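Long-range contact in beta-mannosidase (Trichoderma harzianum, PDB 4CVU), which probably hydrolyses beta-mannosidic bonds to release terminal, non-reducing beta-D-mannose residues, as a fungal glycoside hydrolase of family 2: residues Gly126-Asp138 with Lys461-Arg473. Residues are numbered along the deposited sequence; the frame is centred on the assembly and turned at random.
Sequences GTPDNQFRQWFYD and KANVVGEITYNVR. With NA (sodium ion), chain B; MAN (alpha-D-mannopyranose), chain E; MAN (alpha-D-mannopyranose), chain C; MAN (alpha-D-mannopyranose), chain D.
A buried, largely polar interdomain contact sets the loop Asp129-Gln134, which leads into strand 135-138 of the galactose-binding-like domain, against one side of helix 458-475. Asn463 OD1 accepts from Asn130 ND2 at 3.0 Å and, from the opposite face of its amide plane, from Arg133 NH1, while Asn463 ND2 donates to Asp129 O. Asn130 ND2 also donates to Glu467 OE1 at 3.1 Å, on the anti side of a carboxylate whose OE2 is held by Arg192 and Tyr427. The helix belongs to the domain whose parallel strands and helices match the (beta/alpha)8 catalytic barrel of family 2 hydrolases. Within the loop Asn130 OD1 accepts from Phe132 N, an Asx turn, inside a type I turn from Asn130 to Arg133. Bent at chi3 (79°), the Arg133 chain lays its guanidinium between Gly466 CA on one face and Trp135 CH2 on the other; NE and Gly466 O share a water that reaches a glycan mannose. Farther along the helix, Gln134 CB rests over the Tyr470 ring face, 3.8 Å from its centroid, and Asn471 ND2 donates a hydrogen bond to Phe132 O at 2.7 Å, in the carbonyl plane. Asp129 OD2 binds a sodium ion and accepts from a second glycan's mannose.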
loop_
_atom_site.group_PDB
_atom_site.type_symbol
_atom_site.label_atom_id
_atom_site.label_comp_id
_atom_site.label_asym_id
_atom_site.label_seq_id
_atom_site.Cartn_x
_atom_site.Cartn_y
_atom_site.Cartn_z
ATOM N N GLY A 126 -17.209 -15.462 36.570
ATOM C CA GLY A 126 -15.918 -16.114 36.346
ATOM C C GLY A 126 -14.800 -15.190 35.914
ATOM O O GLY A 126 -15.056 -14.147 35.340
ATOM N N THR A 127 -13.560 -15.579 36.208
ATOM C CA THR A 127 -12.390 -14.786 35.831
ATOM C C THR A 127 -11.300 -15.657 35.200
ATOM O O THR A 127 -10.241 -15.857 35.809
ATOM C CB THR A 127 -11.799 -13.983 37.021
ATOM O OG1 THR A 127 -11.478 -14.857 38.103
ATOM C CG2 THR A 127 -12.770 -12.928 37.488
ATOM N N PRO A 128 -11.565 -16.165 33.965
ATOM C CA PRO A 128 -10.649 -17.049 33.234
ATOM C C PRO A 128 -9.254 -16.450 33.040
ATOM O O PRO A 128 -9.114 -15.238 32.813
ATOM C CB PRO A 128 -11.327 -17.256 31.867
ATOM C CG PRO A 128 -12.627 -16.540 31.889
ATOM C CD PRO A 128 -12.837 -15.943 33.250
ATOM N N ASP A 129 -8.228 -17.286 33.123
ATOM C CA ASP A 129 -6.858 -16.824 32.887
ATOM C C ASP A 129 -5.978 -17.831 32.153
ATOM O O ASP A 129 -4.816 -18.013 32.491
ATOM C CB ASP A 129 -6.217 -16.441 34.211
ATOM C CG ASP A 129 -6.130 -17.614 35.183
ATOM O OD1 ASP A 129 -6.742 -18.680 34.934
ATOM O OD2 ASP A 129 -5.419 -17.447 36.189
ATOM N N ASN A 130 -6.546 -18.485 31.148
ATOM C CA ASN A 130 -5.795 -19.440 30.331
ATOM C C ASN A 130 -6.393 -19.550 28.954
ATOM O O ASN A 130 -7.512 -20.030 28.777
ATOM C CB ASN A 130 -5.737 -20.828 31.002
ATOM C CG ASN A 130 -4.651 -21.726 30.406
ATOM O OD1 ASN A 130 -4.470 -21.789 29.181
ATOM N ND2 ASN A 130 -3.946 -22.449 31.258
ATOM N N GLN A 131 -5.633 -19.116 27.961
ATOM C CA GLN A 131 -6.048 -19.228 26.577
ATOM C C GLN A 131 -6.370 -20.664 26.182
ATOM O O GLN A 131 -7.225 -20.886 25.355
ATOM C CB GLN A 131 -4.921 -18.709 25.659
ATOM C CG GLN A 131 -5.266 -18.715 24.194
ATOM C CD GLN A 131 -4.195 -18.101 23.267
ATOM O OE1 GLN A 131 -3.140 -17.603 23.676
ATOM N NE2 GLN A 131 -4.464 -18.206 22.000
ATOM N N PHE A 132 -5.644 -21.625 26.760
ATOM C CA PHE A 132 -5.642 -23.013 26.321
ATOM C C PHE A 132 -6.641 -23.931 27.075
ATOM O O PHE A 132 -6.520 -25.161 26.967
ATOM C CB PHE A 132 -4.219 -23.583 26.495
ATOM C CG PHE A 132 -3.140 -22.693 25.947
ATOM C CD1 PHE A 132 -3.246 -22.177 24.672
ATOM C CD2 PHE A 132 -2.014 -22.410 26.695
ATOM C CE1 PHE A 132 -2.247 -21.341 24.167
ATOM C CE2 PHE A 132 -1.005 -21.582 26.199
ATOM C CZ PHE A 132 -1.111 -21.064 24.928
ATOM N N ARG A 133 -7.616 -23.340 27.792
ATOM C CA ARG A 133 -8.603 -24.093 28.597
ATOM C C ARG A 133 -10.045 -23.848 28.184
ATOM O O ARG A 133 -10.408 -22.754 27.758
ATOM C CB ARG A 133 -8.470 -23.780 30.098
ATOM C CG ARG A 133 -7.290 -24.469 30.744
ATOM C CD ARG A 133 -7.098 -24.101 32.186
ATOM N NE ARG A 133 -8.004 -24.800 33.113
ATOM C CZ ARG A 133 -8.056 -24.567 34.417
ATOM N NH1 ARG A 133 -7.260 -23.655 34.965
ATOM N NH2 ARG A 133 -8.907 -25.245 35.189
ATOM N N GLN A 134 -10.855 -24.903 28.331
ATOM C CA GLN A 134 -12.294 -24.810 28.196
ATOM C C GLN A 134 -12.818 -24.390 29.560
ATOM O O GLN A 134 -12.509 -25.042 30.582
ATOM C CB GLN A 134 -12.872 -26.170 27.832
ATOM C CG GLN A 134 -14.386 -26.236 27.689
ATOM C CD GLN A 134 -14.839 -27.622 27.260
ATOM O OE1 GLN A 134 -14.487 -28.617 27.902
ATOM N NE2 GLN A 134 -15.643 -27.696 26.194
ATOM N N TRP A 135 -13.588 -23.304 29.585
ATOM C CA TRP A 135 -14.147 -22.808 30.833
ATOM C C TRP A 135 -15.654 -22.992 30.811
ATOM O O TRP A 135 -16.283 -22.815 29.771
ATOM C CB TRP A 135 -13.796 -21.321 31.024
ATOM C CG TRP A 135 -12.306 -21.014 31.076
ATOM C CD1 TRP A 135 -11.540 -20.478 30.064
ATOM C CD2 TRP A 135 -11.416 -21.186 32.191
ATOM N NE1 TRP A 135 -10.242 -20.319 30.486
ATOM C CE2 TRP A 135 -10.139 -20.748 31.784
ATOM C CE3 TRP A 135 -11.576 -21.649 33.503
ATOM C CZ2 TRP A 135 -9.030 -20.785 32.632
ATOM C CZ3 TRP A 135 -10.470 -21.672 34.337
ATOM C CH2 TRP A 135 -9.218 -21.246 33.901
ATOM N N PHE A 136 -16.228 -23.342 31.964
ATOM C CA PHE A 136 -17.681 -23.455 32.113
ATOM C C PHE A 136 -18.160 -22.934 33.478
ATOM O O PHE A 136 -17.526 -23.155 34.496
ATOM C CB PHE A 136 -18.138 -24.891 31.919
ATOM C CG PHE A 136 -17.284 -25.894 32.638
ATOM C CD1 PHE A 136 -16.140 -26.389 32.045
ATOM C CD2 PHE A 136 -17.615 -26.317 33.902
ATOM C CE1 PHE A 136 -15.347 -27.303 32.692
ATOM C CE2 PHE A 136 -16.821 -27.228 34.563
ATOM C CZ PHE A 136 -15.680 -27.718 33.949
ATOM N N TYR A 137 -19.279 -22.213 33.457
ATOM C CA TYR A 137 -19.777 -21.496 34.618
ATOM C C TYR A 137 -21.278 -21.697 34.745
ATOM O O TYR A 137 -22.011 -21.585 33.775
ATOM C CB TYR A 137 -19.457 -20.006 34.498
ATOM C CG TYR A 137 -17.982 -19.701 34.316
ATOM C CD1 TYR A 137 -17.091 -19.891 35.363
ATOM C CD2 TYR A 137 -17.481 -19.215 33.101
ATOM C CE1 TYR A 137 -15.743 -19.629 35.226
ATOM C CE2 TYR A 137 -16.131 -18.935 32.952
ATOM C CZ TYR A 137 -15.260 -19.158 34.008
ATOM O OH TYR A 137 -13.921 -18.896 33.879
ATOM N N ASP A 138 -21.722 -22.019 35.956
ATOM C CA ASP A 138 -23.144 -22.204 36.243
ATOM C C ASP A 138 -23.766 -20.836 36.522
ATOM O O ASP A 138 -23.477 -20.226 37.542
ATOM C CB ASP A 138 -23.314 -23.148 37.439
ATOM C CG ASP A 138 -24.762 -23.628 37.621
ATOM O OD1 ASP A 138 -25.717 -22.903 37.234
ATOM O OD2 ASP A 138 -24.926 -24.750 38.166
ATOM N N LYS A 461 1.089 -23.879 38.455
ATOM C CA LYS A 461 0.971 -25.312 38.159
ATOM C C LYS A 461 -0.476 -25.779 38.049
ATOM O O LYS A 461 -0.831 -26.503 37.103
ATOM C CB LYS A 461 1.676 -26.139 39.213
ATOM C CG LYS A 461 1.652 -27.630 38.957
ATOM C CD LYS A 461 2.023 -28.435 40.214
ATOM C CE LYS A 461 3.494 -28.277 40.555
ATOM N NZ LYS A 461 3.770 -28.680 41.954
ATOM N N ALA A 462 -1.307 -25.401 39.007
ATOM C CA ALA A 462 -2.710 -25.835 38.953
ATOM C C ALA A 462 -3.339 -25.403 37.609
ATOM O O ALA A 462 -4.040 -26.174 36.981
ATOM C CB ALA A 462 -3.500 -25.286 40.127
ATOM N N ASN A 463 -3.026 -24.181 37.171
ATOM C CA ASN A 463 -3.531 -23.649 35.903
ATOM C C ASN A 463 -2.988 -24.477 34.728
ATOM O O ASN A 463 -3.738 -24.926 33.891
ATOM C CB ASN A 463 -3.149 -22.160 35.738
ATOM C CG ASN A 463 -3.997 -21.437 34.699
ATOM O OD1 ASN A 463 -4.861 -22.015 34.073
ATOM N ND2 ASN A 463 -3.731 -20.159 34.508
ATOM N N VAL A 464 -1.685 -24.724 34.732
ATOM C CA VAL A 464 -1.055 -25.564 33.700
ATOM C C VAL A 464 -1.716 -26.940 33.638
ATOM O O VAL A 464 -2.009 -27.467 32.560
ATOM C CB VAL A 464 0.472 -25.714 33.949
ATOM C CG1 VAL A 464 1.041 -26.815 33.084
ATOM C CG2 VAL A 464 1.197 -24.406 33.641
ATOM N N VAL A 465 -1.956 -27.545 34.810
ATOM C CA VAL A 465 -2.565 -28.877 34.868
ATOM C C VAL A 465 -3.967 -28.856 34.259
ATOM O O VAL A 465 -4.347 -29.783 33.555
ATOM C CB VAL A 465 -2.580 -29.420 36.334
ATOM C CG1 VAL A 465 -3.543 -30.577 36.474
ATOM C CG2 VAL A 465 -1.161 -29.818 36.770
ATOM N N GLY A 466 -4.724 -27.788 34.482
ATOM C CA GLY A 466 -6.020 -27.651 33.798
ATOM C C GLY A 466 -5.787 -27.723 32.285
ATOM O O GLY A 466 -6.484 -28.435 31.565
ATOM N N GLU A 467 -4.748 -27.023 31.857
ATOM C CA GLU A 467 -4.379 -26.918 30.432
ATOM C C GLU A 467 -3.885 -28.228 29.873
ATOM O O GLU A 467 -4.398 -28.682 28.854
ATOM C CB GLU A 467 -3.354 -25.792 30.252
ATOM C CG GLU A 467 -2.363 -25.932 29.126
ATOM C CD GLU A 467 -1.384 -24.789 29.126
ATOM O OE1 GLU A 467 -1.558 -23.856 29.931
ATOM O OE2 GLU A 467 -0.429 -24.821 28.320
ATOM N N ILE A 468 -2.889 -28.848 30.510
ATOM C CA ILE A 468 -2.378 -30.102 29.985
ATOM C C ILE A 468 -3.450 -31.197 29.964
ATOM O O ILE A 468 -3.530 -31.942 29.001
ATOM C CB ILE A 468 -1.151 -30.620 30.757
ATOM C CG1 ILE A 468 -0.056 -29.559 30.809
ATOM C CG2 ILE A 468 -0.617 -31.868 30.109
ATOM C CD1 ILE A 468 0.347 -29.020 29.462
ATOM N N THR A 469 -4.266 -31.271 31.017
ATOM C CA THR A 469 -5.309 -32.293 31.122
ATOM C C THR A 469 -6.405 -32.142 30.051
ATOM O O THR A 469 -6.784 -33.109 29.384
ATOM C CB THR A 469 -5.973 -32.265 32.534
ATOM O OG1 THR A 469 -4.976 -32.471 33.554
ATOM C CG2 THR A 469 -7.026 -33.343 32.633
ATOM N N TYR A 470 -6.888 -30.925 29.869
ATOM C CA TYR A 470 -7.891 -30.651 28.833
ATOM C C TYR A 470 -7.383 -30.987 27.400
ATOM O O TYR A 470 -8.017 -31.709 26.645
ATOM C CB TYR A 470 -8.307 -29.185 28.879
ATOM C CG TYR A 470 -9.215 -28.804 27.724
ATOM C CD1 TYR A 470 -10.476 -29.368 27.612
ATOM C CD2 TYR A 470 -8.798 -27.914 26.728
ATOM C CE1 TYR A 470 -11.314 -29.050 26.561
ATOM C CE2 TYR A 470 -9.631 -27.572 25.666
ATOM C CZ TYR A 470 -10.887 -28.139 25.581
ATOM O OH TYR A 470 -11.734 -27.827 24.547
ATOM N N ASN A 471 -6.222 -30.449 27.040
ATOM C CA ASN A 471 -5.715 -30.637 25.674
ATOM C C ASN A 471 -5.210 -32.055 25.369
ATOM O O ASN A 471 -5.488 -32.564 24.278
ATOM C CB ASN A 471 -4.683 -29.591 25.362
ATOM C CG ASN A 471 -5.305 -28.227 25.196
ATOM O OD1 ASN A 471 -6.011 -27.967 24.221
ATOM N ND2 ASN A 471 -5.057 -27.340 26.166
ATOM N N VAL A 472 -4.510 -32.698 26.313
ATOM C CA VAL A 472 -4.108 -34.117 26.149
ATOM C C VAL A 472 -5.335 -35.016 25.935
ATOM O O VAL A 472 -5.347 -35.862 25.019
ATOM C CB VAL A 472 -3.261 -34.639 27.326
ATOM C CG1 VAL A 472 -3.244 -36.162 27.350
ATOM C CG2 VAL A 472 -1.827 -34.129 27.242
ATOM N N ARG A 473 -6.365 -34.827 26.762
ATOM C CA ARG A 473 -7.633 -35.580 26.612
ATOM C C ARG A 473 -8.344 -35.268 25.297
ATOM O O ARG A 473 -8.808 -36.191 24.606
ATOM C CB ARG A 473 -8.598 -35.332 27.792
ATOM C CG ARG A 473 -8.157 -35.949 29.106
ATOM C CD ARG A 473 -9.038 -35.501 30.277
ATOM N NE ARG A 473 -10.394 -36.085 30.266
ATOM C CZ ARG A 473 -10.660 -37.371 30.509
ATOM N NH1 ARG A 473 -9.673 -38.243 30.751
ATOM N NH2 ARG A 473 -11.918 -37.803 30.505
HETATM NA NA NA B . -5.083 -19.061 38.198
HETATM C C1 MAN E . -10.955 -30.986 37.046
HETATM C C2 MAN E . -11.562 -29.876 36.205
HETATM C C3 MAN E . -10.953 -29.894 34.806
HETATM C C4 MAN E . -9.437 -29.802 34.874
HETATM C C5 MAN E . -8.886 -30.854 35.841
HETATM C C6 MAN E . -7.399 -30.685 36.119
HETATM O O2 MAN E . -11.273 -28.646 36.814
HETATM O O3 MAN E . -11.491 -28.845 34.056
HETATM O O4 MAN E . -8.917 -30.064 33.575
HETATM O O5 MAN E . -9.551 -30.830 37.102
HETATM O O6 MAN E . -6.920 -31.808 36.859
HETATM C C1 MAN C . -9.803 -34.034 36.773
HETATM C C2 MAN C . -11.041 -33.355 37.317
HETATM C C3 MAN C . -12.203 -34.338 37.295
HETATM C C4 MAN C . -12.333 -35.012 35.915
HETATM C C5 MAN C . -10.998 -35.485 35.362
HETATM C C6 MAN C . -11.133 -35.964 33.920
HETATM O O2 MAN C . -11.371 -32.243 36.494
HETATM O O3 MAN C . -13.398 -33.636 37.576
HETATM O O4 MAN C . -13.148 -36.165 35.993
HETATM O O5 MAN C . -10.045 -34.483 35.445
HETATM O O6 MAN C . -11.661 -34.973 33.068
HETATM C C1 MAN D . -2.793 -13.920 40.619
HETATM C C2 MAN D . -1.628 -14.607 39.911
HETATM C C3 MAN D . -1.941 -14.754 38.419
HETATM C C4 MAN D . -3.295 -15.446 38.221
HETATM C C5 MAN D . -4.380 -14.668 38.976
HETATM C C6 MAN D . -5.762 -15.316 38.890
HETATM O O2 MAN D . -1.396 -15.890 40.465
HETATM O O3 MAN D . -0.915 -15.498 37.820
HETATM O O4 MAN D . -3.615 -15.531 36.857
HETATM O O5 MAN D . -4.019 -14.575 40.341
HETATM O O6 MAN D . -6.764 -14.429 39.341
HETATM O O HOH W 1 -6.895 -25.218 23.593
HETATM O O HOH W 2 -8.953 -27.570 32.370
HETATM O O HOH W 3 -7.150 -18.443 38.066
#